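Local coordinates for protein carboxypeptidase D (Drosophila melanogaster, PDB 3MN8) that releases C-terminal arginine or lysine from peptides and proteins as a zinc-dependent metallocarboxypeptidase, processing growth factors, peptide hormones and neuropeptides, at residues G338-V343 and E373-L378; A396-R401 and L410-K415. All coordinates share one frame; numbering follows the deposited sequence.

Contact 1 (G338-V343 and E373-L378)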
loop_
_atom_site.group_PDB
_atom_site.type_symbol
_atom_site.label_atom_id
_atom_site.label_comp_id
_atom_site.label_asym_id
_atom_site.label_seq_id
_atom_site.Cartn_x
_atom_site.Cartn_y
_atom_site.Cartn_z
ATOM N N GLY A 338 -3.405 15.510 4.937
ATOM C CA GLY A 338 -2.416 16.013 5.865
ATOM C C GLY A 338 -1.535 17.086 5.264
ATOM O O GLY A 338 -2.024 18.019 4.620
ATOM N N ILE A 339 -0.234 16.947 5.489
ATOM C CA ILE A 339 0.723 17.952 5.066
ATOM C C ILE A 339 1.939 17.319 4.445
ATOM O O ILE A 339 2.072 16.093 4.368
ATOM C CB ILE A 339 1.243 18.804 6.235
ATOM C CG1 ILE A 339 1.871 17.887 7.294
ATOM C CG2 ILE A 339 0.128 19.694 6.794
ATOM C CD1 ILE A 339 2.499 18.609 8.483
ATOM N N LYS A 340 2.830 18.190 4.002
ATOM C CA LYS A 340 4.065 17.773 3.388
ATOM C C LYS A 340 4.943 18.997 3.298
ATOM O O LYS A 340 4.437 20.132 3.349
ATOM C CB LYS A 340 3.824 17.159 2.005
ATOM C CG LYS A 340 3.247 18.078 0.941
ATOM C CD LYS A 340 3.242 17.338 -0.393
ATOM C CE LYS A 340 2.575 18.119 -1.497
ATOM N NZ LYS A 340 2.363 17.231 -2.675
ATOM N N GLY A 341 6.254 18.772 3.201
ATOM C CA GLY A 341 7.190 19.877 3.178
ATOM C C GLY A 341 8.652 19.497 3.165
ATOM O O GLY A 341 9.032 18.336 2.971
ATOM N N LEU A 342 9.482 20.507 3.376
ATOM C CA LEU A 342 10.917 20.326 3.317
ATOM C C LEU A 342 11.562 20.758 4.603
ATOM O O LEU A 342 11.242 21.817 5.154
ATOM C CB LEU A 342 11.508 21.150 2.180
ATOM C CG LEU A 342 10.929 20.877 0.790
ATOM C CD1 LEU A 342 11.475 21.913 -0.173
ATOM C CD2 LEU A 342 11.221 19.448 0.306
ATOM N N VAL A 343 12.476 19.930 5.084
ATOM C CA VAL A 343 13.344 20.340 6.163
ATOM C C VAL A 343 14.646 20.666 5.471
ATOM O O VAL A 343 15.251 19.824 4.796
ATOM C CB VAL A 343 13.534 19.243 7.219
ATOM C CG1 VAL A 343 14.546 19.684 8.267
ATOM C CG2 VAL A 343 12.195 18.891 7.850
ATOM N N GLU A 373 12.308 15.723 2.040
ATOM C CA GLU A 373 10.864 15.734 1.925
ATOM C C GLU A 373 10.212 14.872 2.992
ATOM O O GLU A 373 10.784 13.877 3.441
ATOM C CB GLU A 373 10.421 15.216 0.556
ATOM C CG GLU A 373 11.457 15.284 -0.530
ATOM C CD GLU A 373 11.006 14.539 -1.777
ATOM O OE1 GLU A 373 10.029 15.002 -2.408
ATOM O OE2 GLU A 373 11.621 13.493 -2.117
ATOM N N TYR A 374 8.998 15.255 3.378
ATOM C CA TYR A 374 8.178 14.435 4.255
ATOM C C TYR A 374 6.715 14.663 3.893
ATOM O O TYR A 374 6.330 15.740 3.426
ATOM C CB TYR A 374 8.402 14.795 5.720
ATOM C CG TYR A 374 7.686 16.063 6.115
ATOM C CD1 TYR A 374 8.319 17.306 6.023
ATOM C CD2 TYR A 374 6.362 16.024 6.554
ATOM C CE1 TYR A 374 7.642 18.479 6.363
ATOM C CE2 TYR A 374 5.685 17.184 6.895
ATOM C CZ TYR A 374 6.330 18.405 6.798
ATOM O OH TYR A 374 5.654 19.545 7.142
ATOM N N TRP A 375 5.909 13.629 4.092
ATOM C CA TRP A 375 4.477 13.730 3.947
ATOM C C TRP A 375 3.910 13.169 5.229
ATOM O O TRP A 375 4.230 12.036 5.598
ATOM C CB TRP A 375 3.979 12.867 2.788
ATOM C CG TRP A 375 4.649 13.128 1.492
ATOM C CD1 TRP A 375 4.135 13.811 0.416
ATOM C CD2 TRP A 375 5.956 12.691 1.105
ATOM N NE1 TRP A 375 5.057 13.838 -0.607
ATOM C CE2 TRP A 375 6.182 13.162 -0.207
ATOM C CE3 TRP A 375 6.965 11.956 1.745
ATOM C CZ2 TRP A 375 7.370 12.925 -0.881
ATOM C CZ3 TRP A 375 8.144 11.731 1.077
ATOM C CH2 TRP A 375 8.338 12.209 -0.222
ATOM N N ARG A 376 3.076 13.940 5.916
ATOM C CA ARG A 376 2.471 13.446 7.141
ATOM C C ARG A 376 0.967 13.393 6.975
ATOM O O ARG A 376 0.268 14.419 6.972
ATOM C CB ARG A 376 2.869 14.300 8.343
ATOM C CG ARG A 376 2.222 13.886 9.660
ATOM C CD ARG A 376 2.662 12.509 10.112
ATOM N NE ARG A 376 2.002 12.106 11.354
ATOM C CZ ARG A 376 2.114 10.908 11.924
ATOM N NH1 ARG A 376 2.857 9.962 11.373
ATOM N NH2 ARG A 376 1.479 10.651 13.055
ATOM N N LEU A 377 0.472 12.177 6.810
ATOM C CA LEU A 377 -0.948 11.980 6.613
ATOM C C LEU A 377 -1.661 12.394 7.876
ATOM O O LEU A 377 -1.273 12.000 8.971
ATOM C CB LEU A 377 -1.235 10.514 6.307
ATOM C CG LEU A 377 -0.514 9.939 5.094
ATOM C CD1 LEU A 377 -1.083 8.571 4.774
ATOM C CD2 LEU A 377 -0.624 10.876 3.900
ATOM N N LEU A 378 -2.720 13.173 7.734
ATOM C CA LEU A 378 -3.447 13.627 8.906
ATOM C C LEU A 378 -4.960 13.627 8.709
ATOM O O LEU A 378 -5.476 13.892 7.636
ATOM C CB LEU A 378 -2.949 15.014 9.351
ATOM C CG LEU A 378 -1.548 15.139 9.981
ATOM C CD1 LEU A 378 -1.133 16.586 10.128
ATOM C CD2 LEU A 378 -1.478 14.455 11.337
#
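In the transthyretin-like, all-beta domain that follows the catalytic domain, strand 339-343 pairs antiparallel with strand 373-376, an edge strand of a three-stranded sheet, and I339, K340, G341 and L342 lie across from R376, W375, Y374 and E373. I339 and R376 form one hydrogen-bonded pair, with I339 N to R376 O at 3.0 Å and R376 N to I339 O at 2.8 Å; G341 and Y374 form the next. K340-W375, between them, and L342-E373, beyond the second, are non-hydrogen-bonded pairs, and CA-H...O contacts such as K340 CA to Y374 O accompany the pairing. I339, Y374 and R376 project from one face of the sheet. The phenol of Y374 is swung back over the neighbouring strand, CG lying between its own N and carbonyl carbon (chi1 77°), and one ring face rests on the main chain where K340 joins G341, a residue with no side chain: G341 N is 3.5 Å from Y374 CE1, and K340 CA makes a CH-pi contact, 4.3 Å from the Y374 ring centroid. I339 CD1 meets the same ring at its edge, 3.8 Å from Y374 CE2, and the Y374 hydroxyl is hydrogen-bonded to L412 O on the third strand. K340 and W375 occupy the other face, which is turned to the catalytic domain: K340 NZ and W375 NE1 both bond to L90 O, and E373 forms a salt bridge with R87. At the start of the pairing, G338 CA sits against R376 O and L378 N. The extended side chain of K340 runs obliquely past the CD1 side of the indole, with both K340 CB and K340 CD 3.7 Å from W375 CD1.

Contact 2 (A396-R401 and L410-K415)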
loop_
_atom_site.group_PDB
_atom_site.type_symbol
_atom_site.label_atom_id
_atom_site.label_comp_id
_atom_site.label_asym_id
_atom_site.label_seq_id
_atom_site.Cartn_x
_atom_site.Cartn_y
_atom_site.Cartn_z
ATOM N N ALA A 396 11.407 25.582 16.079
ATOM C CA ALA A 396 10.237 26.044 16.801
ATOM C C ALA A 396 9.018 25.383 16.159
ATOM O O ALA A 396 9.050 25.017 14.981
ATOM C CB ALA A 396 10.131 27.560 16.728
ATOM N N PRO A 397 7.936 25.232 16.929
ATOM C CA PRO A 397 6.745 24.535 16.441
ATOM C C PRO A 397 5.903 25.423 15.536
ATOM O O PRO A 397 5.891 26.645 15.691
ATOM C CB PRO A 397 5.962 24.222 17.729
ATOM C CG PRO A 397 6.843 24.696 18.891
ATOM C CD PRO A 397 7.769 25.708 18.314
ATOM N N GLN A 398 5.206 24.802 14.595
ATOM C CA GLN A 398 4.258 25.520 13.762
ATOM C C GLN A 398 2.870 24.900 13.935
ATOM O O GLN A 398 2.713 23.676 14.035
ATOM C CB GLN A 398 4.704 25.546 12.283
ATOM C CG GLN A 398 6.006 26.351 12.022
ATOM C CD GLN A 398 6.561 26.229 10.592
ATOM O OE1 GLN A 398 5.841 26.389 9.611
ATOM N NE2 GLN A 398 7.858 25.961 10.482
ATOM N N GLN A 399 1.868 25.766 14.002
ATOM C CA GLN A 399 0.480 25.352 14.113
ATOM C C GLN A 399 -0.175 25.400 12.739
ATOM O O GLN A 399 -0.040 26.376 12.006
ATOM C CB GLN A 399 -0.249 26.270 15.080
ATOM C CG GLN A 399 -1.747 26.306 14.896
ATOM C CD GLN A 399 -2.357 27.580 15.450
ATOM O OE1 GLN A 399 -2.222 28.654 14.865
ATOM N NE2 GLN A 399 -3.028 27.467 16.588
ATOM N N VAL A 400 -0.879 24.337 12.386
ATOM C CA VAL A 400 -1.509 24.257 11.083
ATOM C C VAL A 400 -2.902 23.668 11.200
ATOM O O VAL A 400 -3.128 22.705 11.938
ATOM C CB VAL A 400 -0.674 23.404 10.104
ATOM C CG1 VAL A 400 -0.652 21.957 10.547
ATOM C CG2 VAL A 400 -1.233 23.519 8.694
ATOM N N ARG A 401 -3.839 24.257 10.470
ATOM C CA ARG A 401 -5.204 23.750 10.429
ATOM C C ARG A 401 -5.351 22.804 9.234
ATOM O O ARG A 401 -5.381 23.226 8.079
ATOM C CB ARG A 401 -6.208 24.912 10.371
ATOM C CG ARG A 401 -7.640 24.489 10.136
ATOM C CD ARG A 401 -8.452 25.645 9.576
ATOM N NE ARG A 401 -8.500 26.734 10.520
ATOM C CZ ARG A 401 -8.207 28.012 10.303
ATOM N NH1 ARG A 401 -7.832 28.476 9.116
ATOM N NH2 ARG A 401 -8.310 28.839 11.328
ATOM N N LEU A 410 -1.247 20.139 2.571
ATOM C CA LEU A 410 -0.809 21.475 2.913
ATOM C C LEU A 410 0.709 21.538 3.045
ATOM O O LEU A 410 1.310 20.740 3.776
ATOM C CB LEU A 410 -1.472 21.907 4.214
ATOM C CG LEU A 410 -2.902 22.374 3.994
ATOM C CD1 LEU A 410 -3.730 22.211 5.259
ATOM C CD2 LEU A 410 -2.877 23.820 3.508
ATOM N N ARG A 411 1.323 22.479 2.327
ATOM C CA ARG A 411 2.768 22.660 2.388
ATOM C C ARG A 411 3.180 23.283 3.708
ATOM O O ARG A 411 2.472 24.126 4.251
ATOM C CB ARG A 411 3.275 23.533 1.250
ATOM C CG ARG A 411 4.750 23.840 1.396
ATOM C CD ARG A 411 5.610 22.646 1.022
ATOM N NE ARG A 411 6.032 22.744 -0.366
ATOM C CZ ARG A 411 7.195 23.259 -0.767
ATOM N NH1 ARG A 411 8.072 23.700 0.122
ATOM N NH2 ARG A 411 7.498 23.317 -2.060
ATOM N N LEU A 412 4.331 22.870 4.220
ATOM C CA LEU A 412 4.805 23.351 5.505
ATOM C C LEU A 412 6.258 22.937 5.630
ATOM O O LEU A 412 6.564 21.756 5.741
ATOM C CB LEU A 412 3.978 22.743 6.643
ATOM C CG LEU A 412 4.262 23.231 8.070
ATOM C CD1 LEU A 412 3.778 24.653 8.252
ATOM C CD2 LEU A 412 3.611 22.326 9.100
ATOM N N ASP A 413 7.156 23.917 5.591
ATOM C CA ASP A 413 8.590 23.642 5.552
ATOM C C ASP A 413 9.267 24.002 6.854
ATOM O O ASP A 413 8.677 24.632 7.725
ATOM C CB ASP A 413 9.270 24.429 4.424
ATOM C CG ASP A 413 8.798 24.017 3.045
ATOM O OD1 ASP A 413 8.060 23.015 2.917
ATOM O OD2 ASP A 413 9.184 24.705 2.082
ATOM N N PHE A 414 10.527 23.613 6.957
ATOM C CA PHE A 414 11.327 23.907 8.124
ATOM C C PHE A 414 12.757 24.249 7.737
ATOM O O PHE A 414 13.375 23.551 6.924
ATOM C CB PHE A 414 11.320 22.713 9.074
ATOM C CG PHE A 414 9.957 22.376 9.596
ATOM C CD1 PHE A 414 9.145 21.486 8.910
ATOM C CD2 PHE A 414 9.480 22.957 10.768
ATOM C CE1 PHE A 414 7.881 21.168 9.386
ATOM C CE2 PHE A 414 8.216 22.652 11.253
ATOM C CZ PHE A 414 7.414 21.752 10.562
ATOM N N LYS A 415 13.265 25.339 8.305
ATOM C CA LYS A 415 14.697 25.601 8.320
ATOM C C LYS A 415 15.246 25.353 9.727
ATOM O O LYS A 415 14.691 25.826 10.723
ATOM C CB LYS A 415 15.021 27.017 7.843
ATOM C CG LYS A 415 14.718 27.238 6.381
ATOM C CD LYS A 415 15.469 28.441 5.830
ATOM C CE LYS A 415 15.467 28.448 4.300
ATOM N NZ LYS A 415 16.381 29.497 3.749
#
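Q398 reaches from strand 398-401 to the broken strand 410-415, bridging the two sheets of the transthyretin-like beta-sandwich; the segments run in opposite directions, but their main chains stay well apart, leaving the contact largely to side chains. The bond from CA to CB of Q398 points toward the other segment, and from CB the chain runs on extended (chi2 172°) and carries the amide across. Q398 CD lies 4.0 Å from L412 CD1, and beyond it the amide divides its contacts. Q398 OE1 lies against the leucine methyl L412 CD1. Q398 NE2 donates to D413 O at 3.2 Å, with an N-H...O angle of 149° and the donor nearly along the C=O axis. Q398 NE2 is also 3.4 Å from F414 CE2; glutamine and phenylalanine reach toward each other tip to tip, their amide and ring planes turned 49° apart. A396 O comes to the edge of that ring, more distantly. L412 passes alongside Q398 in the opposite sense. Farther along, L410 CD1 makes a loose apolar contact with V400 CG2, at 4.4 Å, and the same L410 CD1 methyl lies 3.4 Å from the main-chain carbonyl oxygen R401 O. Strand 381-388, which pairs with 398-401, also backs this region, V385 touching V400, L412 and F414. The carboxylate of D413 forms a salt bridge with R411. One side-chain amide bond to a main-chain carbonyl, set between L412 and F414, therefore makes the polar link between the segments, a neutral bond that would help to orient the glutamine tip without depending on charge.

Overall arrangement
Both contacts belong to the transthyretin-like domain, but contact 1 is buried while contact 2 lies at the surface, their centres about 9 Å apart. Contact 1 works within a sheet, main chain to main chain; contact 2 works between sheets, with side chains spanning the wider gap. Strands 339-344 and 410-415 are neighbours in one sheet, so the two contacts join directly: L342 O and F414 N form a probable hydrogen bond. Strand 339-344 is thus the middle one, with 373-376 on one side and 410-415 on the other. The charged partners of contact 1 include residues of the catalytic domain, whereas contact 2 mixes one neutral amide-to-carbonyl bond with amide-to-hydrocarbon contacts and a loose valine-leucine contact.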